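Long-range contacts in chinitase A (Streptomyces coelicolor, PDB 3EBV), which probably hydrolyses internal glycosidic bonds of chitin through this family 18 glycoside hydrolase domain, one piece of a longer secreted protein: residues A[91-97]-A[128-132]; A[101-105]-A[135-140]; A[225-229]-A[275-279]. All coordinates share one frame; numbering follows the deposited sequence.

Interaction 1 (A[91-97]-A[128-132]); sequences VNSSASA and YMTQA
Tyr128 lays one face of its ring over Ser93 N and CA, while Asn92 C and Ser94 N come in obliquely; its CD1 lies 3.3 Å from Ser93 C. With CG anti to its own carbonyl carbon (chi1 -61°), the ring is carried past the chain where Ser93 occupies the N-cap position of helix 94-111, so an aromatic side chain pads a helix N-terminus by packing on main-chain atoms. Tyr128 O lies 3.5 Å from Ala97 CB of helix 94-111, a packing contact. Selenomethionine Met129 follows, bent at chi2 and chi3; its CE meets Val91 CG2 at 3.9 Å, the two side chains crossing at about a right angle. Gln131 then reaches out in an extended chain and gives NE2-H to Ser94 OG at 3.0 Å (N-H...O 160°), the acceptor lying close to the amide plane. Ala132 closes the sequence: its CB touches Ala97 CB at 3.7 Å, two small side chains that let their backbones come near, and also meets Val91 CG1 at 3.9 Å. Phe100 of helix 94-111 packs on Val91, Met129 and Ala132, while Thr165 of helix 161-168 meets Met129, placing the contact between consecutive outer helices of the barrel.

Interaction 2 (A[101-105]-A[135-140]); sequences ANSVY and ALSAKA
Two consecutive outer helices of the (beta/alpha)8 barrel, 94-111 and 126-140, pack side by side here, with Ala101, Val104 and Tyr105 set against Ala135, Leu136 and Lys139. The segment axes pass 9.0 Å apart at a signed crossing angle of -40°. Ala101 and Leu136 have the nearest CA atoms, and the short alanine side chain lets Ala101 CB rest 3.5 Å from Leu136 N and 3.6 Å from Ala135 CB. Leu136 divides its branches, CD2 meeting Val104 CG1 at 3.6 Å and CD1 meeting Tyr105 CB at 3.7 Å. The more exposed part of the seam belongs to Tyr105 and Lys139. Because Tyr105 CG stands opposite its backbone N (chi1 -173°), the ring swings across to the other helix, where Lys139 CB sits 3.7 Å from its centroid, almost straight above one face, in a CH-pi contact. Ala140 CB approaches the same ring at CE1. Beyond CB the lysine runs back toward helix 94-111 and bends at its last torsion, bringing NZ to Asn102 OD1 at 2.9 Å; the C=O...N angle of 178° means that the donor meets the oxygen nearly end-on. Aliphatic carbons of one residue thus cover an aromatic face while its ammonium group finds a polar mate. Val104 and Leu136 also both touch Val116 on strand 115-120, which lies between the two helices in sequence. Neighbouring helices packed on each other and on the strand between them are typical of the (beta/alpha)8 barrel, with its repeated beta-alpha-beta crossovers.

Interaction 3 (A[225-229]-A[275-279]); sequences ASTRA and WDATA
At the C-terminal rim of the TIM barrel, the end that holds the active site in this fold, a type I beta turn from Ser226 to Ala229 after strand 219-224 packs on the short helix 273-278 that follows strand 267-271. Trp275 does most of the joining. Its CG lies anti to the carbonyl carbon, which turns the indole onto the turn, and one face is covered by two CH-pi contacts: Arg228 CB lies 4.1 Å from the centroid of the six-membered ring, and Ala229 CA 3.8 Å from that of the five-membered ring. Ala229 CB adds a 3.5 Å contact to Trp275 CD1. An alanine in place of Trp275 would probably leave Arg228 CB and Ala229 without their aromatic cover and let the turn shift against the helix. Nearer the strands, Ala225 CB fits 3.6 Å from Asp276 N; the Asp276 carboxylate itself turns elsewhere, to Ser284 and Tyr30. Ala229 also touches Trp271, at the end of strand 267-271, where family 18 chitinases commonly place a tryptophan in the floor of the substrate site, which would place the turn next to that site. Ser226 shapes the turn from within as an ST turn: with chi1 at 75°, its OG sits between backbone N and carbonyl carbon and accepts Arg228 N-H at 3.1 Å, a bent bond of 136°. The same OG lies 2.6 Å from a water oxygen, and that water donates to Trp275 O at 2.9 Å.

How the interactions relate
Interactions 1 and 2 are two stations along one seam between helices 94-111 and 126-140; interaction 1 also uses the loop 91-93 leading into helix 94-111. Their centres lie 12 Å apart, and they meet directly where Ala132 O packs against Ala101 CB at 3.6 Å. Interaction 3 is separate: its centre is 35 Å from that of interaction 1 and 33 Å from that of interaction 2, with nearest atoms about 22 and 24 Å away. Interaction 1 sits at the rim end of the helix pair and interaction 2 further along it, while interaction 3 joins a turn and a helix across the chain's centre, at the rim where the substrate site is expected.

Interaction 1 (A[91-97]-A[128-132])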
loop_
_atom_site.group_PDB
_atom_site.type_symbol
_atom_site.label_atom_id
_atom_site.label_comp_id
_atom_site.label_asym_id
_atom_site.label_seq_id
_atom_site.Cartn_x
_atom_site.Cartn_y
_atom_site.Cartn_z
ATOM N N VAL A 91 8.499 15.995 -3.618
ATOM C CA VAL A 91 8.669 15.897 -5.080
ATOM C C VAL A 91 7.782 17.007 -5.659
ATOM O O VAL A 91 6.563 16.827 -5.862
ATOM C CB VAL A 91 8.327 14.492 -5.618
ATOM C CG1 VAL A 91 8.492 14.423 -7.143
ATOM C CG2 VAL A 91 9.236 13.433 -4.969
ATOM N N ASN A 92 8.381 18.182 -5.834
ATOM C CA ASN A 92 7.618 19.380 -6.156
ATOM C C ASN A 92 8.368 20.292 -7.146
ATOM O O ASN A 92 8.147 21.498 -7.183
ATOM C CB ASN A 92 7.276 20.129 -4.878
ATOM C CG ASN A 92 8.505 20.487 -4.067
ATOM O OD1 ASN A 92 9.642 20.381 -4.542
ATOM N ND2 ASN A 92 8.280 20.908 -2.812
ATOM N N SER A 93 9.233 19.695 -7.960
ATOM C CA SER A 93 9.972 20.454 -8.989
ATOM C C SER A 93 10.478 19.429 -9.992
ATOM O O SER A 93 10.450 18.219 -9.742
ATOM C CB SER A 93 11.166 21.169 -8.370
ATOM O OG SER A 93 12.057 20.211 -7.842
ATOM N N SER A 94 10.985 19.889 -11.151
ATOM C CA SER A 94 11.583 18.985 -12.076
ATOM C C SER A 94 12.836 18.299 -11.498
ATOM O O SER A 94 13.022 17.103 -11.645
ATOM C CB SER A 94 11.941 19.743 -13.364
ATOM O OG SER A 94 12.449 18.850 -14.302
ATOM N N ALA A 95 13.676 19.101 -10.858
ATOM C CA ALA A 95 14.899 18.552 -10.273
ATOM C C ALA A 95 14.604 17.461 -9.217
ATOM O O ALA A 95 15.219 16.382 -9.252
ATOM C CB ALA A 95 15.745 19.667 -9.674
ATOM N N SER A 96 13.635 17.729 -8.335
ATOM C CA SER A 96 13.290 16.744 -7.294
ATOM C C SER A 96 12.592 15.519 -7.905
ATOM O O SER A 96 12.795 14.372 -7.465
ATOM C CB SER A 96 12.496 17.376 -6.154
ATOM O OG SER A 96 11.219 17.926 -6.580
ATOM N N ALA A 97 11.779 15.723 -8.953
ATOM C CA ALA A 97 11.248 14.574 -9.702
ATOM C C ALA A 97 12.348 13.643 -10.314
ATOM O O ALA A 97 12.272 12.402 -10.248
ATOM C CB ALA A 97 10.267 15.066 -10.801
ATOM N N TYR A 128 4.427 17.112 -10.294
ATOM C CA TYR A 128 5.832 16.634 -10.232
ATOM C C TYR A 128 5.939 15.143 -9.902
ATOM O O TYR A 128 6.830 14.456 -10.387
ATOM C CB TYR A 128 6.732 17.555 -9.374
ATOM C CG TYR A 128 6.713 18.910 -10.036
ATOM C CD1 TYR A 128 7.410 19.089 -11.224
ATOM C CD2 TYR A 128 5.902 19.941 -9.578
ATOM C CE1 TYR A 128 7.336 20.291 -11.893
ATOM C CE2 TYR A 128 5.816 21.174 -10.267
ATOM C CZ TYR A 128 6.547 21.298 -11.445
ATOM O OH TYR A 128 6.476 22.457 -12.193
HETATM N N MSE A 129 4.968 14.624 -9.140
HETATM C CA MSE A 129 5.006 13.187 -8.923
HETATM C C MSE A 129 4.684 12.392 -10.207
HETATM O O MSE A 129 5.222 11.298 -10.452
HETATM C CB MSE A 129 4.029 12.761 -7.803
HETATM C CG MSE A 129 4.093 11.243 -7.463
HETATM SE SE MSE A 129 5.921 10.557 -7.004
HETATM C CE MSE A 129 6.043 11.223 -5.145
ATOM N N THR A 130 3.799 12.930 -11.077
ATOM C CA THR A 130 3.532 12.248 -12.347
ATOM C C THR A 130 4.830 12.236 -13.190
ATOM O O THR A 130 5.205 11.195 -13.715
ATOM C CB THR A 130 2.371 12.940 -13.135
ATOM O OG1 THR A 130 1.159 12.865 -12.333
ATOM C CG2 THR A 130 2.147 12.255 -14.480
ATOM N N GLN A 131 5.498 13.390 -13.241
ATOM C CA GLN A 131 6.755 13.449 -13.997
ATOM C C GLN A 131 7.767 12.454 -13.423
ATOM O O GLN A 131 8.408 11.707 -14.180
ATOM C CB GLN A 131 7.308 14.844 -13.905
ATOM C CG GLN A 131 8.679 14.995 -14.654
ATOM C CD GLN A 131 9.243 16.395 -14.564
ATOM O OE1 GLN A 131 8.532 17.394 -14.372
ATOM N NE2 GLN A 131 10.586 16.483 -14.736
ATOM N N ALA A 132 7.865 12.427 -12.087
ATOM C CA ALA A 132 8.824 11.522 -11.413
ATOM C C ALA A 132 8.534 10.054 -11.732
ATOM O O ALA A 132 9.432 9.254 -12.029
ATOM C CB ALA A 132 8.823 11.759 -9.912
#

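Interaction 2 (A[101-105]-A[135-140])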
loop_
_atom_site.group_PDB
_atom_site.type_symbol
_atom_site.label_atom_id
_atom_site.label_comp_id
_atom_site.label_asym_id
_atom_site.label_seq_id
_atom_site.Cartn_x
_atom_site.Cartn_y
_atom_site.Cartn_z
ATOM N N ALA A 101 13.274 9.759 -9.183
ATOM C CA ALA A 101 13.366 8.636 -10.109
ATOM C C ALA A 101 14.753 7.982 -10.076
ATOM O O ALA A 101 14.867 6.757 -10.044
ATOM C CB ALA A 101 13.032 9.074 -11.550
ATOM N N ASN A 102 15.798 8.818 -10.107
ATOM C CA ASN A 102 17.174 8.283 -10.076
ATOM C C ASN A 102 17.466 7.481 -8.809
ATOM O O ASN A 102 18.027 6.374 -8.873
ATOM C CB ASN A 102 18.194 9.421 -10.202
ATOM C CG ASN A 102 18.311 9.949 -11.635
ATOM O OD1 ASN A 102 17.928 9.277 -12.580
ATOM N ND2 ASN A 102 18.849 11.161 -11.779
ATOM N N SER A 103 17.090 8.048 -7.665
ATOM C CA SER A 103 17.434 7.423 -6.385
ATOM C C SER A 103 16.579 6.191 -6.111
ATOM O O SER A 103 17.072 5.185 -5.633
ATOM C CB SER A 103 17.385 8.426 -5.249
ATOM O OG SER A 103 16.071 8.945 -5.092
ATOM N N VAL A 104 15.273 6.261 -6.410
ATOM C CA VAL A 104 14.459 5.069 -6.255
ATOM C C VAL A 104 14.953 3.919 -7.136
ATOM O O VAL A 104 15.030 2.762 -6.692
ATOM C CB VAL A 104 12.924 5.371 -6.505
ATOM C CG1 VAL A 104 12.106 4.065 -6.554
ATOM C CG2 VAL A 104 12.420 6.318 -5.424
ATOM N N TYR A 105 15.311 4.219 -8.392
ATOM C CA TYR A 105 15.782 3.158 -9.270
ATOM C C TYR A 105 17.132 2.578 -8.761
ATOM O O TYR A 105 17.315 1.373 -8.801
ATOM C CB TYR A 105 15.905 3.686 -10.693
ATOM C CG TYR A 105 16.234 2.592 -11.659
ATOM C CD1 TYR A 105 15.345 1.542 -11.906
ATOM C CD2 TYR A 105 17.451 2.599 -12.348
ATOM C CE1 TYR A 105 15.652 0.550 -12.806
ATOM C CE2 TYR A 105 17.760 1.605 -13.244
ATOM C CZ TYR A 105 16.874 0.594 -13.475
ATOM O OH TYR A 105 17.191 -0.401 -14.380
ATOM N N ALA A 135 9.469 9.155 -15.283
ATOM C CA ALA A 135 10.954 9.011 -15.378
ATOM C C ALA A 135 11.408 7.661 -14.807
ATOM O O ALA A 135 12.241 6.942 -15.380
ATOM C CB ALA A 135 11.632 10.158 -14.673
ATOM N N LEU A 136 10.829 7.286 -13.662
ATOM C CA LEU A 136 11.154 6.009 -13.016
ATOM C C LEU A 136 10.715 4.839 -13.873
ATOM O O LEU A 136 11.459 3.874 -14.068
ATOM C CB LEU A 136 10.473 5.931 -11.640
ATOM C CG LEU A 136 10.735 4.673 -10.817
ATOM C CD1 LEU A 136 12.230 4.342 -10.603
ATOM C CD2 LEU A 136 10.001 4.767 -9.438
ATOM N N SER A 137 9.482 4.888 -14.397
ATOM C CA SER A 137 8.983 3.846 -15.275
ATOM C C SER A 137 9.878 3.638 -16.531
ATOM O O SER A 137 10.068 2.506 -16.979
ATOM C CB SER A 137 7.524 4.190 -15.702
ATOM O OG SER A 137 6.952 3.237 -16.575
ATOM N N ALA A 138 10.376 4.755 -17.071
ATOM C CA ALA A 138 11.278 4.682 -18.256
ATOM C C ALA A 138 12.532 3.859 -17.903
ATOM O O ALA A 138 13.036 3.101 -18.749
ATOM C CB ALA A 138 11.628 6.071 -18.739
ATOM N N LYS A 139 13.017 3.978 -16.669
ATOM C CA LYS A 139 14.198 3.200 -16.223
ATOM C C LYS A 139 13.897 1.729 -15.937
ATOM O O LYS A 139 14.688 0.830 -16.281
ATOM C CB LYS A 139 14.856 3.836 -15.002
ATOM C CG LYS A 139 15.263 5.273 -15.180
ATOM C CD LYS A 139 15.701 5.885 -13.850
ATOM C CE LYS A 139 15.910 7.365 -13.975
ATOM N NZ LYS A 139 17.099 7.617 -14.856
ATOM N N ALA A 140 12.772 1.480 -15.257
ATOM C CA ALA A 140 12.488 0.159 -14.740
ATOM C C ALA A 140 11.673 -0.726 -15.694
ATOM O O ALA A 140 11.691 -1.967 -15.579
ATOM C CB ALA A 140 11.780 0.288 -13.366
#

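Interaction 3 (A[225-229]-A[275-279])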
loop_
_atom_site.group_PDB
_atom_site.type_symbol
_atom_site.label_atom_id
_atom_site.label_comp_id
_atom_site.label_asym_id
_atom_site.label_seq_id
_atom_site.Cartn_x
_atom_site.Cartn_y
_atom_site.Cartn_z
ATOM N N ALA A 225 -3.570 -4.091 11.024
ATOM C CA ALA A 225 -3.564 -5.533 11.290
ATOM C C ALA A 225 -4.236 -5.917 12.616
ATOM O O ALA A 225 -4.651 -7.061 12.797
ATOM C CB ALA A 225 -2.127 -6.076 11.284
ATOM N N SER A 226 -4.214 -4.973 13.551
ATOM C CA SER A 226 -4.700 -5.181 14.921
ATOM C C SER A 226 -4.998 -3.817 15.538
ATOM O O SER A 226 -4.686 -2.781 14.944
ATOM C CB SER A 226 -3.592 -5.866 15.762
ATOM O OG SER A 226 -2.579 -4.917 16.091
ATOM N N THR A 227 -5.591 -3.786 16.749
ATOM C CA THR A 227 -5.831 -2.493 17.404
ATOM C C THR A 227 -4.533 -1.807 17.830
ATOM O O THR A 227 -4.522 -0.581 18.095
ATOM C CB THR A 227 -6.748 -2.611 18.666
ATOM O OG1 THR A 227 -6.195 -3.615 19.511
ATOM C CG2 THR A 227 -8.174 -3.000 18.244
ATOM N N ARG A 228 -3.436 -2.579 17.854
ATOM C CA ARG A 228 -2.116 -1.990 18.221
ATOM C C ARG A 228 -1.478 -1.231 17.052
ATOM O O ARG A 228 -0.558 -0.437 17.234
ATOM C CB ARG A 228 -1.166 -3.041 18.780
ATOM C CG ARG A 228 -1.663 -3.678 20.066
ATOM C CD ARG A 228 -0.606 -4.625 20.625
ATOM N NE ARG A 228 -1.195 -5.540 21.598
ATOM C CZ ARG A 228 -1.322 -5.278 22.898
ATOM N NH1 ARG A 228 -0.871 -4.128 23.405
ATOM N NH2 ARG A 228 -1.887 -6.178 23.700
ATOM N N ALA A 229 -1.987 -1.489 15.846
ATOM C CA ALA A 229 -1.325 -1.024 14.607
ATOM C C ALA A 229 -1.724 0.384 14.174
ATOM O O ALA A 229 -1.123 0.931 13.254
ATOM C CB ALA A 229 -1.580 -2.029 13.460
ATOM N N TRP A 275 2.849 -6.188 13.195
ATOM C CA TRP A 275 1.710 -6.179 14.098
ATOM C C TRP A 275 0.821 -7.410 13.859
ATOM O O TRP A 275 0.267 -7.967 14.818
ATOM C CB TRP A 275 0.899 -4.895 13.953
ATOM C CG TRP A 275 1.558 -3.676 14.499
ATOM C CD1 TRP A 275 1.859 -2.538 13.819
ATOM C CD2 TRP A 275 1.991 -3.462 15.849
ATOM N NE1 TRP A 275 2.436 -1.602 14.654
ATOM C CE2 TRP A 275 2.545 -2.156 15.908
ATOM C CE3 TRP A 275 1.933 -4.238 17.027
ATOM C CZ2 TRP A 275 3.083 -1.599 17.104
ATOM C CZ3 TRP A 275 2.495 -3.693 18.217
ATOM C CH2 TRP A 275 3.038 -2.378 18.239
ATOM N N ASP A 276 0.726 -7.878 12.610
ATOM C CA ASP A 276 -0.045 -9.116 12.335
ATOM C C ASP A 276 0.549 -10.292 13.163
ATOM O O ASP A 276 -0.190 -11.044 13.807
ATOM C CB ASP A 276 0.013 -9.360 10.806
ATOM C CG ASP A 276 -0.782 -10.581 10.287
ATOM O OD1 ASP A 276 -1.886 -10.884 10.804
ATOM O OD2 ASP A 276 -0.233 -11.167 9.306
ATOM N N ALA A 277 1.877 -10.371 13.178
ATOM C CA ALA A 277 2.598 -11.459 13.903
ATOM C C ALA A 277 2.368 -11.340 15.408
ATOM O O ALA A 277 2.137 -12.371 16.081
ATOM C CB ALA A 277 4.071 -11.399 13.594
ATOM N N THR A 278 2.433 -10.111 15.943
ATOM C CA THR A 278 2.113 -9.910 17.361
ATOM C C THR A 278 0.732 -10.455 17.690
ATOM O O THR A 278 0.483 -11.023 18.785
ATOM C CB THR A 278 2.273 -8.429 17.736
ATOM O OG1 THR A 278 3.685 -8.137 17.724
ATOM C CG2 THR A 278 1.645 -8.127 19.122
ATOM N N ALA A 279 -0.191 -10.313 16.716
ATOM C CA ALA A 279 -1.586 -10.767 16.891
ATOM C C ALA A 279 -1.813 -12.168 16.304
ATOM O O ALA A 279 -2.939 -12.492 15.903
ATOM C CB ALA A 279 -2.575 -9.731 16.252
HETATM O O HOH W 1 -0.742 -6.534 17.104
#